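Local coordinates for putative OmpA family lipoprotein (Burkholderia cenocepacia, PDB 5LKW) that probably links the outer membrane to peptidoglycan as part of the Tol-Pal system, its OmpA-like periplasmic domain binding 2,6-diaminopimelic acid, at residues R16-D21 with D29-L34; V50-N55 with S88-V93. All blocks are in the same frame, centred on the assembly; numbering follows the deposited sequence.

Contact 1 of 2, residues R16-D21 with D29-L34; sequences RSIYFD and DEYQPL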
loop_
_atom_site.group_PDB
_atom_site.type_symbol
_atom_site.label_atom_id
_atom_site.label_comp_id
_atom_site.label_asym_id
_atom_site.label_seq_id
_atom_site.Cartn_x
_atom_site.Cartn_y
_atom_site.Cartn_z
ATOM N N ARG A 16 6.402 -3.989 3.476
ATOM C CA ARG A 16 4.985 -3.957 3.127
ATOM C C ARG A 16 4.357 -2.575 2.963
ATOM O O ARG A 16 3.139 -2.460 2.872
ATOM C CB ARG A 16 4.176 -4.825 4.118
ATOM C CG ARG A 16 4.392 -6.262 3.772
ATOM C CD ARG A 16 3.769 -7.293 4.681
ATOM N NE ARG A 16 4.660 -8.482 4.757
ATOM C CZ ARG A 16 4.398 -9.566 5.491
ATOM N NH1 ARG A 16 3.277 -9.635 6.187
ATOM N NH2 ARG A 16 5.262 -10.582 5.541
ATOM N N SER A 17 5.168 -1.526 2.898
ATOM C CA SER A 17 4.613 -0.196 2.742
ATOM C C SER A 17 5.190 0.456 1.463
ATOM O O SER A 17 6.388 0.302 1.183
ATOM C CB SER A 17 4.984 0.630 3.969
ATOM O OG SER A 17 4.301 0.216 5.148
ATOM N N ILE A 18 4.352 1.187 0.728
ATOM C CA ILE A 18 4.729 2.004 -0.430
ATOM C C ILE A 18 4.440 3.447 0.007
ATOM O O ILE A 18 3.368 3.742 0.446
ATOM C CB ILE A 18 3.895 1.664 -1.716
ATOM C CG1 ILE A 18 4.190 0.265 -2.239
ATOM C CG2 ILE A 18 4.193 2.634 -2.840
ATOM C CD1 ILE A 18 3.754 -0.833 -1.318
ATOM N N TYR A 19 5.411 4.333 -0.134
ATOM C CA TYR A 19 5.246 5.758 0.172
ATOM C C TYR A 19 5.105 6.662 -1.047
ATOM O O TYR A 19 5.603 6.346 -2.151
ATOM C CB TYR A 19 6.459 6.207 0.953
ATOM C CG TYR A 19 6.548 5.503 2.289
ATOM C CD1 TYR A 19 5.999 6.101 3.473
ATOM C CD2 TYR A 19 7.145 4.248 2.371
ATOM C CE1 TYR A 19 6.143 5.491 4.732
ATOM C CE2 TYR A 19 7.307 3.604 3.635
ATOM C CZ TYR A 19 6.813 4.235 4.805
ATOM O OH TYR A 19 6.962 3.550 6.020
ATOM N N PHE A 20 4.402 7.775 -0.847
ATOM C CA PHE A 20 3.999 8.648 -1.926
ATOM C C PHE A 20 4.440 10.114 -1.686
ATOM O O PHE A 20 4.540 10.586 -0.547
ATOM C CB PHE A 20 2.445 8.598 -2.105
ATOM C CG PHE A 20 1.922 7.251 -2.532
ATOM C CD1 PHE A 20 1.715 6.942 -3.891
ATOM C CD2 PHE A 20 1.622 6.286 -1.555
ATOM C CE1 PHE A 20 1.203 5.606 -4.273
ATOM C CE2 PHE A 20 1.142 5.055 -1.884
ATOM C CZ PHE A 20 0.974 4.676 -3.258
ATOM N N ASP A 21 4.649 10.845 -2.774
ATOM C CA ASP A 21 4.857 12.277 -2.690
ATOM C C ASP A 21 3.573 13.027 -2.322
ATOM O O ASP A 21 2.456 12.499 -2.406
ATOM C CB ASP A 21 5.386 12.808 -4.019
ATOM C CG ASP A 21 6.804 12.425 -4.234
ATOM O OD1 ASP A 21 7.422 11.879 -3.283
ATOM O OD2 ASP A 21 7.269 12.684 -5.339
ATOM N N ASP A 29 9.005 4.233 -9.669
ATOM C CA ASP A 29 9.736 3.166 -10.337
ATOM C C ASP A 29 10.509 2.286 -9.367
ATOM O O ASP A 29 10.569 1.062 -9.573
ATOM C CB ASP A 29 10.730 3.760 -11.365
ATOM C CG ASP A 29 10.090 4.053 -12.721
ATOM O OD1 ASP A 29 8.956 3.585 -12.985
ATOM O OD2 ASP A 29 10.741 4.759 -13.530
ATOM N N GLU A 30 11.058 2.903 -8.309
ATOM C CA GLU A 30 11.856 2.193 -7.287
ATOM C C GLU A 30 11.046 1.052 -6.683
ATOM O O GLU A 30 11.606 0.128 -6.176
ATOM C CB GLU A 30 12.325 3.119 -6.146
ATOM C CG GLU A 30 11.144 3.738 -5.377
ATOM C CD GLU A 30 11.583 4.860 -4.456
ATOM O OE1 GLU A 30 11.960 5.940 -4.948
ATOM O OE2 GLU A 30 11.542 4.656 -3.239
ATOM N N TYR A 31 9.730 1.121 -6.728
ATOM C CA TYR A 31 8.942 0.041 -6.157
ATOM C C TYR A 31 8.672 -1.160 -7.097
ATOM O O TYR A 31 7.951 -2.053 -6.724
ATOM C CB TYR A 31 7.606 0.548 -5.607
ATOM C CG TYR A 31 7.748 1.494 -4.475
ATOM C CD1 TYR A 31 8.043 1.028 -3.195
ATOM C CD2 TYR A 31 7.591 2.868 -4.666
ATOM C CE1 TYR A 31 8.155 1.899 -2.110
ATOM C CE2 TYR A 31 7.702 3.780 -3.547
ATOM C CZ TYR A 31 7.993 3.265 -2.281
ATOM O OH TYR A 31 8.115 4.068 -1.139
ATOM N N GLN A 32 9.174 -1.139 -8.322
ATOM C CA GLN A 32 8.913 -2.297 -9.226
ATOM C C GLN A 32 9.352 -3.650 -8.624
ATOM O O GLN A 32 8.579 -4.616 -8.623
ATOM C CB GLN A 32 9.592 -2.112 -10.585
ATOM C CG GLN A 32 9.145 -0.941 -11.466
ATOM C CD GLN A 32 10.268 -0.554 -12.521
ATOM O OE1 GLN A 32 11.468 -0.797 -12.286
ATOM N NE2 GLN A 32 9.859 0.013 -13.679
ATOM N N PRO A 33 10.599 -3.750 -8.115
ATOM C CA PRO A 33 10.983 -5.073 -7.582
ATOM C C PRO A 33 10.168 -5.552 -6.369
ATOM O O PRO A 33 9.858 -6.755 -6.257
ATOM C CB PRO A 33 12.477 -4.903 -7.231
ATOM C CG PRO A 33 12.930 -3.721 -8.030
ATOM C CD PRO A 33 11.734 -2.809 -8.130
ATOM N N LEU A 34 9.790 -4.622 -5.487
ATOM C CA LEU A 34 8.884 -4.956 -4.386
ATOM C C LEU A 34 7.497 -5.452 -4.867
ATOM O O LEU A 34 6.976 -6.459 -4.351
ATOM C CB LEU A 34 8.776 -3.773 -3.414
ATOM C CG LEU A 34 7.924 -3.922 -2.147
ATOM C CD1 LEU A 34 8.483 -5.071 -1.266
ATOM C CD2 LEU A 34 7.901 -2.567 -1.401
#
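At the outer strand 17-19 of the OmpA-like fold, Ile18 and Tyr19 meet Tyr31, just before helix 32-44, and Leu34 in its first turn, and Tyr31 carries most of the contact. Its phenol oxygen accepts a hydrogen bond from the backbone of the strand, Tyr19 N to Tyr31 OH at 2.9 Å, with an N-H...O angle of 160°. CG of Tyr31 is anti to its own carbonyl carbon (chi1 -64°), and the ring reaches across to the strand with one face over Ile18. There Ile18 CG2 makes a CH-pi contact almost on the ring normal, 3.7 Å from the centroid of the Tyr31 ring; Ile18 CG1 touches the same ring at CD1. The opposite face of the ring is met toward its rim by CG of the preceding Glu30, so the phenol is held between two aliphatic groups. Leu34, three residues on, adds a looser apolar contact, its CD2 4.5 Å from Ile18 CD1. Strand 17-19 pairs with strand 115-120, and Met35 of the helix also packs on Ile18. Asp21, just past the strand, touches the bound diaminopimelic acid. The Tyr31 hydroxyl also lies at the edge of the Tyr19 ring, in its plane, with Tyr31 OH 3.4 Å from Tyr19 CB.

Contact 2 of 2, residues V50-N55 with S88-V93; sequences VLIQGN and SQMEAV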
loop_
_atom_site.group_PDB
_atom_site.type_symbol
_atom_site.label_atom_id
_atom_site.label_comp_id
_atom_site.label_asym_id
_atom_site.label_seq_id
_atom_site.Cartn_x
_atom_site.Cartn_y
_atom_site.Cartn_z
ATOM N N VAL A 50 -4.779 -10.262 0.219
ATOM C CA VAL A 50 -4.062 -9.103 0.743
ATOM C C VAL A 50 -5.048 -7.944 0.720
ATOM O O VAL A 50 -5.768 -7.738 -0.249
ATOM C CB VAL A 50 -2.762 -8.788 -0.081
ATOM C CG1 VAL A 50 -3.079 -8.390 -1.524
ATOM C CG2 VAL A 50 -1.916 -7.721 0.575
ATOM N N LEU A 51 -5.085 -7.209 1.820
ATOM C CA LEU A 51 -5.830 -5.984 1.876
ATOM C C LEU A 51 -4.850 -4.857 1.640
ATOM O O LEU A 51 -3.864 -4.747 2.351
ATOM C CB LEU A 51 -6.439 -5.831 3.262
ATOM C CG LEU A 51 -7.349 -4.650 3.474
ATOM C CD1 LEU A 51 -8.701 -4.820 2.747
ATOM C CD2 LEU A 51 -7.543 -4.507 5.018
ATOM N N ILE A 52 -5.139 -3.990 0.680
ATOM C CA ILE A 52 -4.223 -2.884 0.389
ATOM C C ILE A 52 -4.897 -1.618 0.906
ATOM O O ILE A 52 -5.886 -1.197 0.356
ATOM C CB ILE A 52 -3.944 -2.745 -1.154
ATOM C CG1 ILE A 52 -3.224 -3.990 -1.740
ATOM C CG2 ILE A 52 -3.109 -1.473 -1.487
ATOM C CD1 ILE A 52 -3.569 -4.094 -3.234
ATOM N N GLN A 53 -4.343 -1.030 1.970
ATOM C CA GLN A 53 -4.881 0.146 2.678
ATOM C C GLN A 53 -4.062 1.419 2.338
ATOM O O GLN A 53 -2.859 1.503 2.658
ATOM C CB GLN A 53 -4.768 -0.044 4.188
ATOM C CG GLN A 53 -5.342 -1.325 4.761
ATOM C CD GLN A 53 -5.417 -1.254 6.267
ATOM O OE1 GLN A 53 -4.400 -1.096 6.941
ATOM N NE2 GLN A 53 -6.623 -1.358 6.803
ATOM N N GLY A 54 -4.727 2.377 1.699
ATOM C CA GLY A 54 -4.206 3.715 1.422
ATOM C C GLY A 54 -4.465 4.702 2.568
ATOM O O GLY A 54 -5.559 4.742 3.131
ATOM N N ASN A 55 -3.443 5.469 2.887
ATOM C CA ASN A 55 -3.397 6.428 4.003
ATOM C C ASN A 55 -2.862 7.743 3.390
ATOM O O ASN A 55 -2.234 7.738 2.315
ATOM C CB ASN A 55 -2.493 5.945 5.165
ATOM C CG ASN A 55 -2.954 4.602 5.795
ATOM O OD1 ASN A 55 -3.691 4.615 6.758
ATOM N ND2 ASN A 55 -2.542 3.463 5.217
ATOM N N SER A 88 -9.247 -11.245 -7.376
ATOM C CA SER A 88 -9.865 -11.929 -6.237
ATOM C C SER A 88 -8.930 -12.063 -5.024
ATOM O O SER A 88 -9.388 -12.357 -3.927
ATOM C CB SER A 88 -10.352 -13.335 -6.623
ATOM O OG SER A 88 -9.232 -14.205 -6.726
ATOM N N GLN A 89 -7.624 -11.871 -5.191
ATOM C CA GLN A 89 -6.779 -11.946 -3.999
ATOM C C GLN A 89 -6.432 -10.570 -3.415
ATOM O O GLN A 89 -5.641 -10.484 -2.474
ATOM C CB GLN A 89 -5.528 -12.765 -4.245
ATOM C CG GLN A 89 -5.757 -14.228 -4.613
ATOM C CD GLN A 89 -4.465 -14.862 -5.112
ATOM O OE1 GLN A 89 -4.272 -15.028 -6.312
ATOM N NE2 GLN A 89 -3.539 -15.130 -4.199
ATOM N N MET A 90 -7.030 -9.509 -3.974
ATOM C CA MET A 90 -6.635 -8.135 -3.659
ATOM C C MET A 90 -7.862 -7.311 -3.390
ATOM O O MET A 90 -8.832 -7.364 -4.159
ATOM C CB MET A 90 -5.887 -7.529 -4.852
ATOM C CG MET A 90 -4.500 -8.128 -5.033
ATOM S SD MET A 90 -3.578 -7.275 -6.278
ATOM C CE MET A 90 -4.694 -7.518 -7.721
ATOM N N GLU A 91 -7.814 -6.531 -2.318
ATOM C CA GLU A 91 -8.881 -5.574 -2.041
ATOM C C GLU A 91 -8.234 -4.203 -1.742
ATOM O O GLU A 91 -7.367 -4.126 -0.865
ATOM C CB GLU A 91 -9.740 -6.061 -0.875
ATOM C CG GLU A 91 -11.028 -5.210 -0.675
ATOM C CD GLU A 91 -11.811 -5.674 0.556
ATOM O OE1 GLU A 91 -11.481 -6.767 1.053
ATOM O OE2 GLU A 91 -12.722 -4.970 1.027
ATOM N N ALA A 92 -8.594 -3.165 -2.516
ATOM C CA ALA A 92 -8.033 -1.797 -2.300
ATOM C C ALA A 92 -9.025 -1.024 -1.440
ATOM O O ALA A 92 -10.173 -0.845 -1.840
ATOM C CB ALA A 92 -7.841 -1.074 -3.611
ATOM N N VAL A 93 -8.614 -0.615 -0.244
ATOM C CA VAL A 93 -9.432 0.291 0.593
ATOM C C VAL A 93 -8.672 1.565 1.036
ATOM O O VAL A 93 -7.431 1.621 0.989
ATOM C CB VAL A 93 -9.953 -0.422 1.842
ATOM C CG1 VAL A 93 -10.906 -1.525 1.434
ATOM C CG2 VAL A 93 -8.768 -0.964 2.707
#
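Val50 and Met90 open a parallel pairing between strands 50-55 and 90-93, the two strands of a right-handed beta-alpha-beta crossover whose helix is 62-82. Five backbone hydrogen bonds join them, beginning with Val50 N to Gln89 O and ending with Gly54 N to Val93 O. The shortest, Ile52 N to Glu91 O at 2.7 Å, is also the straightest, with an N-H...O angle of 174°. Glu91 N to Val50 O is the longest at 3.2 Å, and the same Val50 O receives a CA-H...O contact from Met90. Ile52 O is likewise shared between Val93 N and Ala92 CA.

Side chains alternate between the two faces of the sheet. On one face Val50 and Met90 lie side by side, Val50 CG1 3.8 Å from Met90 CG, while Ile52 CD1 comes more loosely to Met90 SD at 4.4 Å. On the other, Leu51 CG is anti to its backbone N (chi1 -175°), and CD1 reaches over the neighbouring strand. That methyl lies 3.9 Å from Val93 CG2, where the two side chains cross at about a right angle, and also touches the extended chain of Glu91. Gln53 CG packs beside Val93 CG2 at 4.0 Å.

Farther out, helix 62-82 covers the face of Ile52, Met90 and Ala92 through Ala73 and Arg77, while strand 115-120 pairs with the other edge of strand 50-55. Gln89 NE2 bonds to Arg48 O and Leu42 O, tying the start of the pairing to helix 32-44 and the loop before strand 50-55. Main-chain amides and carbonyls thus set the register, while the side chains pack each face without polar bonds across the contact.

How the contacts relate
Both contacts reach the same mixed sheet, whose order is 17-19, 115-120, 50-55, 90-96, but they lie on opposite sides of the chain's centre. Their centres are 15 Å apart and they do not touch. Contact 1 sets the entry into a helix against one outermost strand, with a single hydrogen bond to a tyrosine hydroxyl and packing on an aromatic face. Contact 2 joins the other outermost strand to an inner one by regular backbone pairing, and buries more surface, 415 against 230 Å². Each is partly buried. Helix 32-44 is followed in the chain, after a short loop, by strand 50-55, so the two contacts follow in series, with strand 115-120 between their strands.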